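PDB 1XD5: antifungal protein GAFP-1 from Gastrodia elata, which binds mannose as a monomeric bulb-type lectin and is named for its antifungal activity, which probably depends on recognising mannose-containing glycans. Local coordinates for residues 16-22 / 85-91; 56-62 / 81-85; 27-31 / 43-49; 72-78 / 102-106. All coordinates share one frame; numbering follows the deposited sequence.

Contact 1. Residues 16-22 / 85-91. With SO4 (sulfate ion), chain F.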
loop_
_atom_site.group_PDB
_atom_site.type_symbol
_atom_site.label_atom_id
_atom_site.label_comp_id
_atom_site.label_asym_id
_atom_site.label_seq_id
_atom_site.Cartn_x
_atom_site.Cartn_y
_atom_site.Cartn_z
ATOM N N LEU A 16 1.206 2.965 6.931
ATOM C CA LEU A 16 1.491 1.791 7.716
ATOM C C LEU A 16 2.886 2.001 8.274
ATOM O O LEU A 16 3.748 2.562 7.594
ATOM C CB LEU A 16 1.468 0.538 6.844
ATOM C CG LEU A 16 0.208 0.259 6.025
ATOM C CD1 LEU A 16 0.384 -1.090 5.325
ATOM C CD2 LEU A 16 -1.077 0.297 6.892
ATOM N N ALA A 17 3.104 1.564 9.503
ATOM C CA ALA A 17 4.402 1.718 10.129
ATOM C C ALA A 17 4.791 0.448 10.876
ATOM O O ALA A 17 3.944 -0.220 11.468
ATOM C CB ALA A 17 4.385 2.906 11.078
ATOM N N GLU A 18 6.075 0.126 10.829
ATOM C CA GLU A 18 6.633 -0.989 11.578
ATOM C C GLU A 18 8.074 -0.619 11.881
ATOM O O GLU A 18 8.918 -0.628 10.990
ATOM C CB GLU A 18 6.556 -2.290 10.758
ATOM C CG GLU A 18 7.019 -3.553 11.489
ATOM C CD GLU A 18 6.515 -3.657 12.922
ATOM O OE1 GLU A 18 5.306 -3.899 13.125
ATOM O OE2 GLU A 18 7.330 -3.505 13.855
ATOM N N GLY A 19 8.341 -0.253 13.132
ATOM C CA GLY A 19 9.658 0.198 13.526
ATOM C C GLY A 19 10.080 1.381 12.684
ATOM O O GLY A 19 9.372 2.380 12.635
ATOM N N GLY A 20 11.221 1.255 12.009
ATOM C CA GLY A 20 11.740 2.311 11.153
ATOM C C GLY A 20 11.197 2.291 9.733
ATOM O O GLY A 20 11.638 3.074 8.890
ATOM N N TYR A 21 10.257 1.382 9.457
ATOM C CA TYR A 21 9.651 1.296 8.129
ATOM C C TYR A 21 8.347 2.061 8.065
ATOM O O TYR A 21 7.499 1.966 8.960
ATOM C CB TYR A 21 9.418 -0.163 7.705
ATOM C CG TYR A 21 10.633 -1.060 7.819
ATOM C CD1 TYR A 21 10.502 -2.378 8.242
ATOM C CD2 TYR A 21 11.913 -0.590 7.498
ATOM C CE1 TYR A 21 11.608 -3.209 8.348
ATOM C CE2 TYR A 21 13.027 -1.411 7.606
ATOM C CZ TYR A 21 12.864 -2.719 8.027
ATOM O OH TYR A 21 13.956 -3.535 8.135
ATOM N N LEU A 22 8.189 2.814 6.979
ATOM C CA LEU A 22 7.030 3.662 6.799
ATOM C C LEU A 22 6.538 3.510 5.376
ATOM O O LEU A 22 7.288 3.761 4.435
ATOM C CB LEU A 22 7.412 5.124 7.062
ATOM C CG LEU A 22 6.302 6.179 7.001
ATOM C CD1 LEU A 22 5.394 6.061 8.218
ATOM C CD2 LEU A 22 6.925 7.560 6.939
ATOM N N LEU A 85 -3.490 -5.552 3.522
ATOM C CA LEU A 85 -2.154 -5.080 3.190
ATOM C C LEU A 85 -1.354 -4.980 4.490
ATOM O O LEU A 85 -1.844 -4.440 5.477
ATOM C CB LEU A 85 -2.256 -3.697 2.551
ATOM C CG LEU A 85 -0.946 -3.025 2.145
ATOM C CD1 LEU A 85 -0.360 -3.721 0.927
ATOM C CD2 LEU A 85 -1.201 -1.548 1.863
ATOM N N ILE A 86 -0.133 -5.503 4.498
ATOM C CA ILE A 86 0.663 -5.455 5.717
ATOM C C ILE A 86 2.110 -5.066 5.435
ATOM O O ILE A 86 2.715 -5.535 4.463
ATOM C CB ILE A 86 0.565 -6.797 6.507
ATOM C CG1 ILE A 86 1.264 -6.686 7.872
ATOM C CG2 ILE A 86 1.098 -7.976 5.673
ATOM C CD1 ILE A 86 0.915 -7.789 8.843
ATOM N N LEU A 87 2.640 -4.186 6.279
ATOM C CA LEU A 87 4.064 -3.887 6.292
ATOM C C LEU A 87 4.752 -4.848 7.270
ATOM O O LEU A 87 4.577 -4.752 8.485
ATOM C CB LEU A 87 4.284 -2.419 6.670
ATOM C CG LEU A 87 5.701 -1.848 6.827
ATOM C CD1 LEU A 87 6.601 -2.245 5.696
ATOM C CD2 LEU A 87 5.643 -0.329 6.953
ATOM N N GLN A 88 5.515 -5.791 6.725
ATOM C CA GLN A 88 6.112 -6.846 7.523
ATOM C C GLN A 88 7.408 -6.410 8.193
ATOM O O GLN A 88 8.061 -5.448 7.767
ATOM C CB GLN A 88 6.367 -8.083 6.664
ATOM C CG GLN A 88 5.121 -8.620 5.977
ATOM C CD GLN A 88 5.378 -9.929 5.272
ATOM O OE1 GLN A 88 6.524 -10.252 4.906
ATOM N NE2 GLN A 88 4.326 -10.691 5.082
ATOM N N ARG A 89 7.778 -7.144 9.237
ATOM C CA ARG A 89 9.014 -6.884 9.956
ATOM C C ARG A 89 10.262 -7.162 9.105
ATOM O O ARG A 89 11.348 -6.719 9.453
ATOM C CB ARG A 89 9.045 -7.700 11.249
ATOM C CG ARG A 89 8.190 -7.089 12.364
ATOM C CD ARG A 89 7.995 -8.014 13.545
ATOM N NE ARG A 89 7.184 -7.426 14.608
ATOM C CZ ARG A 89 7.657 -6.659 15.587
ATOM N NH1 ARG A 89 8.946 -6.351 15.646
ATOM N NH2 ARG A 89 6.827 -6.185 16.506
ATOM N N ASP A 90 10.111 -7.896 8.001
ATOM C CA ASP A 90 11.222 -8.097 7.061
ATOM C C ASP A 90 11.236 -7.029 5.956
ATOM O O ASP A 90 11.963 -7.164 4.963
ATOM C CB ASP A 90 11.192 -9.508 6.463
ATOM C CG ASP A 90 10.051 -9.704 5.464
ATOM O OD1 ASP A 90 9.128 -8.865 5.423
ATOM O OD2 ASP A 90 9.993 -10.679 4.684
ATOM N N ARG A 91 10.427 -5.980 6.142
ATOM C CA ARG A 91 10.352 -4.827 5.228
ATOM C C ARG A 91 9.578 -5.073 3.926
ATOM O O ARG A 91 9.482 -4.172 3.085
ATOM C CB ARG A 91 11.750 -4.263 4.918
ATOM C CG ARG A 91 11.745 -2.776 4.574
ATOM C CD ARG A 91 13.091 -2.241 4.121
ATOM N NE ARG A 91 13.473 -2.762 2.810
ATOM C CZ ARG A 91 14.530 -2.343 2.115
ATOM N NH1 ARG A 91 15.314 -1.379 2.591
ATOM N NH2 ARG A 91 14.803 -2.892 0.942
HETATM S S SO4 F . 17.923 -1.287 -0.217
HETATM O O1 SO4 F . 18.968 -2.258 -0.463
HETATM O O2 SO4 F . 16.691 -1.748 -0.844
HETATM O O3 SO4 F . 18.286 -0.008 -0.812
HETATM O O4 SO4 F . 17.749 -1.135 1.226
HETATM O O HOH W 1 13.787 -6.087 8.582
#
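Apolar packing centres on Leu-87, whose CG lies anti to the backbone N (chi1 177°). This points CD2 at the hairpin, 3.5 Å from Leu-16 O and 3.9 Å from Tyr-21 CB. Two residues earlier in strand 84-87, Leu-85 CD2 meets Leu-16 CD1 at 3.8 Å. Leucine suits these places because its forked, apolar end touches several neighbours where two sheets face each other. The contact joins two of the three four-stranded antiparallel sheets of the beta-prism II fold, at a type II' turn (Glu-18 to Tyr-21) and a type I turn (Gln-88 to Arg-91).

Arg-91 CG sits over the centre of the Tyr-21 ring, 3.5 Å from the centroid and 8° off the normal, a CH-pi contact. At the ring edge, one water binds both Tyr-21 OH (2.6 Å) and Arg-89 O.

Glu-18 OE2 lies over the face of the Arg-89 guanidinium, 3.7 Å from NH1, a long salt bridge of charges alone, since no N-H is aimed at the out-of-plane oxygen. Arg-91 offers its guanidinium edge to a sulfate, probably from the crystallisation liquor, NH1 to O4 and NH2 to O2, each at 2.8 Å; Arg-38 also binds it, and Asp-35 pairs with Arg-91.

Contact 2. Residues 56-62 / 81-85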
loop_
_atom_site.group_PDB
_atom_site.type_symbol
_atom_site.label_atom_id
_atom_site.label_comp_id
_atom_site.label_asym_id
_atom_site.label_seq_id
_atom_site.Cartn_x
_atom_site.Cartn_y
_atom_site.Cartn_z
ATOM N N MET A 56 -7.497 -0.232 -0.003
ATOM C CA MET A 56 -7.370 -1.674 -0.105
ATOM C C MET A 56 -8.785 -2.165 -0.389
ATOM O O MET A 56 -9.645 -2.127 0.493
ATOM C CB MET A 56 -6.814 -2.266 1.202
ATOM C CG MET A 56 -6.669 -3.797 1.230
ATOM S SD MET A 56 -5.394 -4.422 0.101
ATOM C CE MET A 56 -6.389 -5.068 -1.260
ATOM N N GLN A 57 -9.026 -2.595 -1.623
ATOM C CA GLN A 57 -10.370 -2.961 -2.062
ATOM C C GLN A 57 -10.737 -4.406 -1.744
ATOM O O GLN A 57 -9.874 -5.270 -1.582
ATOM C CB GLN A 57 -10.534 -2.680 -3.562
ATOM C CG GLN A 57 -10.314 -1.195 -3.906
ATOM C CD GLN A 57 -10.640 -0.843 -5.343
ATOM O OE1 GLN A 57 -10.803 0.324 -5.659
ATOM N NE2 GLN A 57 -10.714 -1.840 -6.210
ATOM N N ASN A 58 -12.040 -4.653 -1.671
ATOM C CA ASN A 58 -12.574 -5.987 -1.434
ATOM C C ASN A 58 -12.311 -6.975 -2.568
ATOM O O ASN A 58 -12.409 -8.182 -2.374
ATOM C CB ASN A 58 -14.076 -5.899 -1.131
ATOM C CG ASN A 58 -14.343 -5.440 0.292
ATOM O OD1 ASN A 58 -13.709 -5.915 1.238
ATOM N ND2 ASN A 58 -15.262 -4.500 0.448
ATOM N N ASP A 59 -11.966 -6.471 -3.747
ATOM C CA ASP A 59 -11.609 -7.368 -4.854
ATOM C C ASP A 59 -10.114 -7.688 -4.896
ATOM O O ASP A 59 -9.638 -8.358 -5.814
ATOM C CB ASP A 59 -12.106 -6.824 -6.198
ATOM C CG ASP A 59 -11.457 -5.507 -6.582
ATOM O OD1 ASP A 59 -10.580 -5.017 -5.836
ATOM O OD2 ASP A 59 -11.783 -4.880 -7.607
ATOM N N GLY A 60 -9.383 -7.212 -3.891
ATOM C CA GLY A 60 -7.971 -7.516 -3.759
ATOM C C GLY A 60 -7.069 -6.515 -4.452
ATOM O O GLY A 60 -5.845 -6.646 -4.406
ATOM N N ASN A 61 -7.674 -5.538 -5.116
ATOM C CA ASN A 61 -6.914 -4.481 -5.784
ATOM C C ASN A 61 -6.508 -3.393 -4.798
ATOM O O ASN A 61 -7.301 -2.999 -3.940
ATOM C CB ASN A 61 -7.744 -3.861 -6.901
ATOM C CG ASN A 61 -6.903 -3.425 -8.102
ATOM O OD1 ASN A 61 -5.679 -3.580 -8.122
ATOM N ND2 ASN A 61 -7.574 -2.874 -9.117
ATOM N N LEU A 62 -5.282 -2.901 -4.932
ATOM C CA LEU A 62 -4.816 -1.779 -4.120
ATOM C C LEU A 62 -4.733 -0.579 -5.032
ATOM O O LEU A 62 -4.022 -0.611 -6.039
ATOM C CB LEU A 62 -3.430 -2.073 -3.529
ATOM C CG LEU A 62 -2.819 -1.006 -2.612
ATOM C CD1 LEU A 62 -3.547 -0.994 -1.270
ATOM C CD2 LEU A 62 -1.316 -1.269 -2.400
ATOM N N GLY A 81 -13.367 -10.746 -1.450
ATOM C CA GLY A 81 -13.045 -11.514 -0.265
ATOM C C GLY A 81 -12.483 -10.596 0.797
ATOM O O GLY A 81 -12.591 -9.376 0.688
ATOM N N ASN A 82 -11.894 -11.199 1.820
ATOM C CA ASN A 82 -11.195 -10.469 2.862
ATOM C C ASN A 82 -9.717 -10.489 2.540
ATOM O O ASN A 82 -9.101 -11.559 2.458
ATOM C CB ASN A 82 -11.442 -11.108 4.228
ATOM C CG ASN A 82 -12.810 -10.775 4.784
ATOM O OD1 ASN A 82 -13.109 -9.615 5.103
ATOM N ND2 ASN A 82 -13.655 -11.789 4.902
ATOM N N TYR A 83 -9.158 -9.306 2.316
ATOM C CA TYR A 83 -7.731 -9.174 2.053
ATOM C C TYR A 83 -7.173 -8.152 3.024
ATOM O O TYR A 83 -7.921 -7.347 3.580
ATOM C CB TYR A 83 -7.486 -8.722 0.609
ATOM C CG TYR A 83 -8.067 -9.653 -0.431
ATOM C CD1 TYR A 83 -9.319 -9.398 -1.001
ATOM C CD2 TYR A 83 -7.380 -10.797 -0.831
ATOM C CE1 TYR A 83 -9.866 -10.260 -1.943
ATOM C CE2 TYR A 83 -7.912 -11.664 -1.779
ATOM C CZ TYR A 83 -9.158 -11.392 -2.323
ATOM O OH TYR A 83 -9.681 -12.242 -3.265
ATOM N N TYR A 84 -5.864 -8.182 3.242
ATOM C CA TYR A 84 -5.233 -7.108 3.999
ATOM C C TYR A 84 -3.869 -6.820 3.438
ATOM O O TYR A 84 -3.204 -7.713 2.920
ATOM C CB TYR A 84 -5.165 -7.399 5.510
ATOM C CG TYR A 84 -4.389 -8.636 5.877
ATOM C CD1 TYR A 84 -4.991 -9.886 5.831
ATOM C CD2 TYR A 84 -3.061 -8.559 6.291
ATOM C CE1 TYR A 84 -4.288 -11.040 6.164
ATOM C CE2 TYR A 84 -2.340 -9.717 6.630
ATOM C CZ TYR A 84 -2.978 -10.949 6.566
ATOM O OH TYR A 84 -2.316 -12.105 6.874
ATOM N N LEU A 85 -3.490 -5.552 3.522
ATOM C CA LEU A 85 -2.154 -5.080 3.190
ATOM C C LEU A 85 -1.354 -4.980 4.490
ATOM O O LEU A 85 -1.844 -4.440 5.477
ATOM C CB LEU A 85 -2.256 -3.697 2.551
ATOM C CG LEU A 85 -0.946 -3.025 2.145
ATOM C CD1 LEU A 85 -0.360 -3.721 0.927
ATOM C CD2 LEU A 85 -1.201 -1.548 1.863
#
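Tyr-83 and Met-56 reach across the contact by different turns of chi1. In Tyr-83, CG stands anti to the carbonyl carbon (chi1 -58°), which lays the ring against the type I turn from Gln-57 to Gly-60. Met-56 has CG anti to its backbone N (chi1 178°), and a bend at chi2 brings SD to 4.0 Å from Leu-85 CB.

Gly-60 CA lies over one face of the Tyr-83 ring, toward its rim and 3.9 Å from the centroid. Glycine suits this place because the turn ends with positive phi (91°), and its bare CA can lie close on the ring. At the ring edge, in plane, Asn-58 O is 3.3 Å from Tyr-83 CE1; the same oxygen accepts from Gly-81 N at 2.9 Å. Toward strand 93-96, the forked end of Leu-62 joins Met-56 in packing on Leu-85, CD1 to CD2 4.0 Å. Tyr-83 OH bonds to Gln-79 O.

The turn opens a QxDxNxVxY sequence, the mannose-pocket motif of related lectins. Asp-59 OD1 accepts from Asn-61 N (3.0 Å, an Asx turn) and Gln-57 NE2 from opposite faces of its carboxylate, while Gln-57 OE1 bonds Tyr-65 OH. Two donors on one oxygen fix the carboxylate's rotation and probably favour its charged form.

Contact 3. Residues 27-31 / 43-49. With SO4 (sulfate ion), chain E.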
loop_
_atom_site.group_PDB
_atom_site.type_symbol
_atom_site.label_atom_id
_atom_site.label_comp_id
_atom_site.label_asym_id
_atom_site.label_seq_id
_atom_site.Cartn_x
_atom_site.Cartn_y
_atom_site.Cartn_z
ATOM N N ASN A 27 0.873 13.444 0.124
ATOM C CA ASN A 27 0.105 14.529 -0.463
ATOM C C ASN A 27 0.450 14.786 -1.934
ATOM O O ASN A 27 -0.372 15.326 -2.675
ATOM C CB ASN A 27 0.250 15.815 0.367
ATOM C CG ASN A 27 -0.786 16.884 -0.006
ATOM O OD1 ASN A 27 -0.435 18.036 -0.251
ATOM N ND2 ASN A 27 -2.044 16.503 -0.066
ATOM N N ASP A 28 1.659 14.410 -2.352
ATOM C CA ASP A 28 2.030 14.551 -3.762
ATOM C C ASP A 28 1.554 13.358 -4.610
ATOM O O ASP A 28 1.872 13.273 -5.802
ATOM C CB ASP A 28 3.538 14.785 -3.927
ATOM C CG ASP A 28 4.379 13.550 -3.605
ATOM O OD1 ASP A 28 3.838 12.532 -3.119
ATOM O OD2 ASP A 28 5.615 13.526 -3.790
ATOM N N CYS A 29 0.792 12.457 -3.979
ATOM C CA CYS A 29 0.230 11.249 -4.610
ATOM C C CYS A 29 1.225 10.123 -4.904
ATOM O O CYS A 29 0.881 9.136 -5.567
ATOM C CB CYS A 29 -0.605 11.588 -5.861
ATOM S SG CYS A 29 -2.186 12.346 -5.423
ATOM N N ASN A 30 2.451 10.262 -4.400
ATOM C CA ASN A 30 3.422 9.180 -4.465
ATOM C C ASN A 30 3.162 8.223 -3.321
ATOM O O ASN A 30 2.939 8.655 -2.188
ATOM C CB ASN A 30 4.848 9.733 -4.354
ATOM C CG ASN A 30 5.869 8.928 -5.147
ATOM O OD1 ASN A 30 7.074 9.244 -5.128
ATOM N ND2 ASN A 30 5.414 7.909 -5.849
ATOM N N LEU A 31 3.177 6.929 -3.615
ATOM C CA LEU A 31 3.089 5.909 -2.585
ATOM C C LEU A 31 4.517 5.422 -2.349
ATOM O O LEU A 31 5.165 4.922 -3.269
ATOM C CB LEU A 31 2.195 4.761 -3.053
ATOM C CG LEU A 31 2.076 3.532 -2.142
ATOM C CD1 LEU A 31 1.506 3.904 -0.752
ATOM C CD2 LEU A 31 1.216 2.465 -2.828
ATOM N N SER A 43 5.593 4.154 -5.991
ATOM C CA SER A 43 4.708 3.944 -7.127
ATOM C C SER A 43 5.119 4.841 -8.303
ATOM O O SER A 43 4.787 4.553 -9.455
ATOM C CB SER A 43 3.270 4.242 -6.730
ATOM O OG SER A 43 3.182 5.540 -6.168
ATOM N N GLY A 44 5.827 5.927 -7.998
ATOM C CA GLY A 44 6.289 6.870 -9.003
ATOM C C GLY A 44 5.167 7.742 -9.530
ATOM O O GLY A 44 5.175 8.131 -10.697
ATOM N N THR A 45 4.203 8.064 -8.668
ATOM C CA THR A 45 3.030 8.823 -9.096
ATOM C C THR A 45 2.991 10.219 -8.482
ATOM O O THR A 45 1.924 10.843 -8.421
ATOM C CB THR A 45 1.737 8.050 -8.754
ATOM O OG1 THR A 45 1.835 7.532 -7.427
ATOM C CG2 THR A 45 1.609 6.791 -9.634
ATOM N N ASN A 46 4.140 10.689 -7.994
ATOM C CA ASN A 46 4.260 12.069 -7.522
ATOM C C ASN A 46 3.829 13.025 -8.627
ATOM O O ASN A 46 4.233 12.864 -9.790
ATOM C CB ASN A 46 5.692 12.395 -7.087
ATOM C CG ASN A 46 6.734 12.060 -8.162
ATOM O OD1 ASN A 46 6.956 10.901 -8.478
ATOM N ND2 ASN A 46 7.369 13.082 -8.714
ATOM N N GLY A 47 2.986 13.986 -8.269
ATOM C CA GLY A 47 2.582 15.019 -9.199
ATOM C C GLY A 47 1.426 14.663 -10.119
ATOM O O GLY A 47 0.996 15.522 -10.885
ATOM N N LYS A 48 0.919 13.428 -10.049
ATOM C CA LYS A 48 -0.220 13.018 -10.894
ATOM C C LYS A 48 -1.502 13.722 -10.471
ATOM O O LYS A 48 -2.407 13.949 -11.279
ATOM C CB LYS A 48 -0.430 11.504 -10.850
ATOM C CG LYS A 48 0.693 10.693 -11.462
ATOM C CD LYS A 48 0.799 10.896 -12.957
ATOM C CE LYS A 48 1.720 9.843 -13.566
ATOM N NZ LYS A 48 1.828 10.005 -15.037
ATOM N N ALA A 49 -1.561 14.054 -9.187
ATOM C CA ALA A 49 -2.672 14.766 -8.582
ATOM C C ALA A 49 -2.215 15.076 -7.161
ATOM O O ALA A 49 -1.051 14.848 -6.826
ATOM C CB ALA A 49 -3.925 13.894 -8.578
HETATM S S SO4 E . 6.162 16.827 -8.745
HETATM O O1 SO4 E . 7.001 16.291 -9.800
HETATM O O2 SO4 E . 4.909 17.241 -9.343
HETATM O O3 SO4 E . 6.809 17.963 -8.102
HETATM O O4 SO4 E . 5.882 15.803 -7.753
#
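The amides of Asn-30 and Asn-46 run side by side and point the same way, their planes 46° apart. The Asp-28 carboxylate crosses Asn-46 at an angle, its plane 42° from that amide, with OD2 3.5 Å from Asn-46 CB. From above the carboxylate plane, Asn-30 N donates to Asp-28 OD1, an Asx turn; Gln-26 also binds this oxygen. Asn-46 ND2 reaches outward to a sulfate, probably from the crystallisation liquor, and bonds its O4 at 3.2 Å.

Hydrogen bonds also join the two loops. Gly-47 N gives a 2.8 Å bond to Asp-28 O, in the carbonyl plane; Gly-47 suits the type II turn from Thr-45 to Lys-48 because its phi is positive. Ser-43 works with both backbone and side chain: its N donates to Leu-31 O (2.9 Å), while OG, held between the backbone N and carbonyl carbon (chi1 54°), accepts from Leu-31 N (2.9 Å). That hydroxyl then donates to Thr-45 OG1 (2.7 Å), which in turn donates to Cys-29 O (2.6 Å). Serine and threonine fit here because a small hydroxyl can donate and accept at once.

Cys-29 SG, disulfide-bonded to Cys-52, packs on the Ala-49 methyl, CB at 3.9 Å; a small residue suits a place so near the disulfide. Asp-28 and Asn-30 belong to the first QxDxNxVxY motif, which shapes the mannose pocket in related lectins. The relay from Leu-31 N through two hydroxyls to Cys-29 O satisfies both backbone groups, and with the disulfide probably makes this rim of the motif rigid.

Contact 4. Residues 72-78 / 102-106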
loop_
_atom_site.group_PDB
_atom_site.type_symbol
_atom_site.label_atom_id
_atom_site.label_comp_id
_atom_site.label_asym_id
_atom_site.label_seq_id
_atom_site.Cartn_x
_atom_site.Cartn_y
_atom_site.Cartn_z
ATOM N N TRP A 72 -3.398 4.930 -9.805
ATOM C CA TRP A 72 -2.466 3.812 -9.871
ATOM C C TRP A 72 -3.137 2.630 -9.188
ATOM O O TRP A 72 -3.946 2.818 -8.279
ATOM C CB TRP A 72 -1.173 4.202 -9.140
ATOM C CG TRP A 72 -0.113 3.159 -8.993
ATOM C CD1 TRP A 72 1.017 3.023 -9.748
ATOM C CD2 TRP A 72 -0.048 2.129 -7.991
ATOM N NE1 TRP A 72 1.773 1.969 -9.287
ATOM C CE2 TRP A 72 1.141 1.401 -8.212
ATOM C CE3 TRP A 72 -0.877 1.751 -6.922
ATOM C CZ2 TRP A 72 1.521 0.318 -7.411
ATOM C CZ3 TRP A 72 -0.505 0.664 -6.134
ATOM C CH2 TRP A 72 0.686 -0.036 -6.385
ATOM N N ALA A 73 -2.781 1.423 -9.614
ATOM C CA ALA A 73 -3.330 0.211 -9.021
ATOM C C ALA A 73 -2.311 -0.919 -9.056
ATOM O O ALA A 73 -1.464 -0.987 -9.953
ATOM C CB ALA A 73 -4.624 -0.203 -9.735
ATOM N N SER A 74 -2.409 -1.808 -8.070
ATOM C CA SER A 74 -1.586 -3.008 -8.034
ATOM C C SER A 74 -2.004 -3.950 -9.160
ATOM O O SER A 74 -1.218 -4.791 -9.575
ATOM C CB SER A 74 -1.695 -3.701 -6.674
ATOM O OG SER A 74 -3.024 -4.142 -6.436
ATOM N N ASN A 75 -3.228 -3.778 -9.664
ATOM C CA ASN A 75 -3.793 -4.633 -10.722
ATOM C C ASN A 75 -3.930 -6.085 -10.273
ATOM O O ASN A 75 -3.742 -7.019 -11.057
ATOM C CB ASN A 75 -2.984 -4.558 -12.027
ATOM C CG ASN A 75 -2.996 -3.176 -12.657
ATOM O OD1 ASN A 75 -1.981 -2.723 -13.198
ATOM N ND2 ASN A 75 -4.131 -2.499 -12.592
ATOM N N THR A 76 -4.248 -6.262 -8.996
ATOM C CA THR A 76 -4.386 -7.587 -8.410
ATOM C C THR A 76 -5.852 -7.889 -8.109
ATOM O O THR A 76 -6.160 -8.733 -7.256
ATOM C CB THR A 76 -3.547 -7.686 -7.134
ATOM O OG1 THR A 76 -3.829 -6.557 -6.288
ATOM C CG2 THR A 76 -2.060 -7.541 -7.468
ATOM N N ASN A 77 -6.747 -7.191 -8.806
ATOM C CA ASN A 77 -8.187 -7.460 -8.727
ATOM C C ASN A 77 -8.490 -8.927 -9.024
ATOM O O ASN A 77 -7.931 -9.515 -9.943
ATOM C CB ASN A 77 -8.988 -6.542 -9.663
ATOM C CG ASN A 77 -8.502 -6.599 -11.110
ATOM O OD1 ASN A 77 -9.223 -7.063 -12.004
ATOM N ND2 ASN A 77 -7.288 -6.120 -11.350
ATOM N N ARG A 78 -9.350 -9.514 -8.198
ATOM C CA ARG A 78 -9.799 -10.886 -8.373
ATOM C C ARG A 78 -11.208 -10.977 -7.787
ATOM O O ARG A 78 -11.946 -9.998 -7.802
ATOM C CB ARG A 78 -8.835 -11.877 -7.705
ATOM C CG ARG A 78 -8.323 -11.460 -6.321
ATOM C CD ARG A 78 -7.530 -12.542 -5.602
ATOM N NE ARG A 78 -6.274 -12.858 -6.271
ATOM C CZ ARG A 78 -5.690 -14.055 -6.261
ATOM N NH1 ARG A 78 -6.248 -15.071 -5.610
ATOM N NH2 ARG A 78 -4.535 -14.237 -6.904
ATOM N N ALA A 102 0.016 -14.842 -0.397
ATOM C CA ALA A 102 0.333 -13.508 -0.904
ATOM C C ALA A 102 -0.226 -13.356 -2.315
ATOM O O ALA A 102 -0.066 -14.257 -3.155
ATOM C CB ALA A 102 1.837 -13.279 -0.903
ATOM N N ILE A 103 -0.890 -12.230 -2.571
ATOM C CA ILE A 103 -1.381 -11.937 -3.918
ATOM C C ILE A 103 -0.650 -10.749 -4.559
ATOM O O ILE A 103 -0.779 -10.508 -5.761
ATOM C CB ILE A 103 -2.927 -11.748 -3.954
ATOM C CG1 ILE A 103 -3.344 -10.422 -3.324
ATOM C CG2 ILE A 103 -3.657 -12.943 -3.310
ATOM C CD1 ILE A 103 -4.759 -9.973 -3.695
ATOM N N TRP A 104 0.126 -10.028 -3.752
ATOM C CA TRP A 104 0.936 -8.913 -4.228
ATOM C C TRP A 104 2.012 -8.621 -3.197
ATOM O O TRP A 104 1.791 -8.831 -2.006
ATOM C CB TRP A 104 0.066 -7.672 -4.432
ATOM C CG TRP A 104 0.776 -6.498 -5.057
ATOM C CD1 TRP A 104 1.090 -6.317 -6.391
ATOM C CD2 TRP A 104 1.262 -5.341 -4.375
ATOM N NE1 TRP A 104 1.729 -5.108 -6.565
ATOM C CE2 TRP A 104 1.844 -4.486 -5.348
ATOM C CE3 TRP A 104 1.248 -4.922 -3.034
ATOM C CZ2 TRP A 104 2.419 -3.254 -5.018
ATOM C CZ3 TRP A 104 1.817 -3.686 -2.708
ATOM C CH2 TRP A 104 2.396 -2.875 -3.694
ATOM N N ALA A 105 3.156 -8.127 -3.663
ATOM C CA ALA A 105 4.235 -7.692 -2.784
ATOM C C ALA A 105 5.066 -6.614 -3.459
ATOM O O ALA A 105 5.132 -6.554 -4.689
ATOM C CB ALA A 105 5.123 -8.881 -2.396
ATOM N N THR A 106 5.704 -5.767 -2.654
ATOM C CA THR A 106 6.644 -4.777 -3.175
ATOM C C THR A 106 7.998 -5.424 -3.433
ATOM O O THR A 106 8.828 -4.855 -4.147
ATOM C CB THR A 106 6.817 -3.605 -2.199
ATOM O OG1 THR A 106 7.080 -4.126 -0.891
ATOM C CG2 THR A 106 5.519 -2.817 -2.038
#
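Ile-103, Trp-104 and Thr-76 carry this contact between the chain leaving strand 69-73 and the last strand, 102-105. Ile-103 lies where the chain turns a corner. Its CG2 methyl sits over the centre of the Arg-78 guanidinium, 3.8 Å from CZ, and its CD1 lies 4.3 Å from Thr-76 CB. A beta-branched isoleucine suits the place because its two arms serve two neighbours, while the flat, weakly hydrated face of a guanidinium accepts a methyl readily.

Trp-104 has CG anti to the backbone N (chi1 -174°), which turns its indole toward Ser-74 and Thr-76. Ser-74 CB lies over the face of the five-membered ring, 3.7 Å from the centroid and 10° off the normal, a CH-pi contact. At the far end CZ2 meets the edge of the Trp-72 indole, in its plane, 3.9 Å from CH2.

Thr-76 divides its tasks. CG2 presses on Trp-104 CD1 at 3.5 Å, whereas OG1 accepts from Ser-74 OG (2.5 Å) and bonds Gly-60 O, so the polar branch is occupied on its own side of the bend.

Trp-41 touches both Trp-72 and Trp-104. Three tryptophans, one from the last strand of each four-stranded sheet, thus meet near the prism axis, an arrangement characteristic of the beta-prism II fold of monocot mannose-binding lectins.

How the contacts relate
Contacts 1, 2 and 4 join different sheets of the prism, while contact 3 closes loops at the end of one sheet and meets the next through Trp-72, whose NE1 is 3.7 Å from Ser-43 CB. Contacts 1 and 2 share Leu-85, with centres 18 Å apart. Contact 4 lies only 9 Å from contact 2 (between centres), with Asp-59 O and Arg-78 N 2.7 Å apart; it meets contact 1 where Leu-85 CD1 is 4.2 Å from Trp-104 CZ3. Contacts 1, 2 and 3 each hold part of a different QxDxNxVxY motif, which forms the mannose pocket in related lectins; the bound sulfates lie at contacts 1 and 3.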